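Local coordinates for protein polyhedrin (Orgyia pseudotsugata cypovirus 5, PDB 5A8U) that forms the crystalline matrix of viral occlusion bodies, the polyhedra that protect virus particles from the outside environment until insect larvae ingest them, at residues Thr225-Val228 / Val232-Glu235. Residues are numbered along the deposited sequence; the frame is centred on the assembly and turned at random.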
loop_
_atom_site.group_PDB
_atom_site.type_symbol
_atom_site.label_atom_id
_atom_site.label_comp_id
_atom_site.label_asym_id
_atom_site.label_seq_id
_atom_site.Cartn_x
_atom_site.Cartn_y
_atom_site.Cartn_z
ATOM N N THR A 225 11.940 -1.768 10.827
ATOM C CA THR A 225 12.076 -2.189 12.221
ATOM C C THR A 225 12.419 -0.968 13.047
ATOM O O THR A 225 12.678 0.106 12.497
ATOM C CB THR A 225 13.175 -3.272 12.425
ATOM O OG1 THR A 225 13.009 -3.861 13.725
ATOM C CG2 THR A 225 14.569 -2.672 12.320
ATOM N N ALA A 226 12.402 -1.126 14.364
ATOM C CA ALA A 226 12.932 -0.088 15.235
ATOM C C ALA A 226 14.075 -0.681 16.035
ATOM O O ALA A 226 14.007 -1.838 16.461
ATOM C CB ALA A 226 11.856 0.447 16.164
ATOM N N TYR A 227 15.120 0.118 16.219
ATOM C CA TYR A 227 16.313 -0.286 16.951
ATOM C C TYR A 227 16.480 0.584 18.190
ATOM O O TYR A 227 16.141 1.772 18.180
ATOM C CB TYR A 227 17.565 -0.143 16.073
ATOM C CG TYR A 227 17.757 -1.284 15.113
ATOM C CD1 TYR A 227 18.165 -2.526 15.581
ATOM C CD2 TYR A 227 17.523 -1.132 13.756
ATOM C CE1 TYR A 227 18.334 -3.611 14.723
ATOM C CE2 TYR A 227 17.699 -2.211 12.876
ATOM C CZ TYR A 227 18.100 -3.447 13.374
ATOM O OH TYR A 227 18.275 -4.542 12.545
ATOM N N VAL A 228 17.032 -0.011 19.246
ATOM C CA VAL A 228 17.248 0.693 20.509
ATOM C C VAL A 228 18.114 1.960 20.357
ATOM O O VAL A 228 17.881 2.970 21.025
ATOM C CB VAL A 228 17.843 -0.259 21.582
ATOM C CG1 VAL A 228 19.245 -0.711 21.182
ATOM C CG2 VAL A 228 17.837 0.420 22.959
ATOM N N VAL A 232 23.368 0.293 17.167
ATOM C CA VAL A 232 22.907 -1.047 16.847
ATOM C C VAL A 232 22.311 -1.137 15.429
ATOM O O VAL A 232 22.551 -2.085 14.693
ATOM C CB VAL A 232 21.897 -1.546 17.907
ATOM C CG1 VAL A 232 21.321 -2.893 17.489
ATOM C CG2 VAL A 232 22.590 -1.624 19.277
ATOM N N ALA A 233 21.522 -0.142 15.047
ATOM C CA ALA A 233 20.973 -0.099 13.699
ATOM C C ALA A 233 22.070 -0.165 12.638
ATOM O O ALA A 233 21.943 -0.889 11.655
ATOM C CB ALA A 233 20.158 1.175 13.510
ATOM N N VAL A 234 23.123 0.627 12.827
ATOM C CA VAL A 234 24.186 0.682 11.829
ATOM C C VAL A 234 24.900 -0.664 11.710
ATOM O O VAL A 234 25.150 -1.150 10.612
ATOM C CB VAL A 234 25.167 1.822 12.119
ATOM C CG1 VAL A 234 26.392 1.690 11.247
ATOM C CG2 VAL A 234 24.478 3.157 11.862
ATOM N N GLU A 235 25.238 -1.289 12.837
ATOM C CA GLU A 235 26.007 -2.526 12.738
ATOM C C GLU A 235 25.185 -3.715 12.265
ATOM O O GLU A 235 25.704 -4.567 11.561
ATOM C CB GLU A 235 26.741 -2.852 14.044
ATOM C CG GLU A 235 25.860 -3.328 15.171
ATOM C CD GLU A 235 26.658 -3.514 16.461
ATOM O OE1 GLU A 235 27.668 -2.800 16.635
ATOM O OE2 GLU A 235 26.287 -4.383 17.283
#
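V232 and A233, in the first turn of helix 230-241, pack on Y227 and V228 where strand 223-227 ends: a tight strand-to-helix connection in which the helix folds back on an edge strand, within this chain, of the larger antiparallel sheet. V232 comes first. Its backbone N is hydrogen-bonded to N229 OD1 in the short link, and its two methyls part company. CG1, anti to the backbone N (chi1 175°), comes in above the CD1 corner of the Y227 ring, 3.7 Å from Y227 CD1, while CG2 goes to V228 CG1 at 4.0 Å, on the more exposed side of the contact. Next along the helix, A233 supplies the buried half. Its CB also touches V43 on the neighbouring strand, so strand 43-50 shares in the packing. The Y227 ring, turned back beside its own backbone N (chi1 -80°), also reaches the subunit interface, where it stacks with the ring of H88 of a second subunit; within its own chain it meets F237 one turn further along the helix. Against the ring face sits the helix backbone itself, in a CH-pi contact with A233 CA 3.8 Å from the Y227 ring centroid and 21° off the normal, while A233 CB lies 3.5 Å from Y227 CD2.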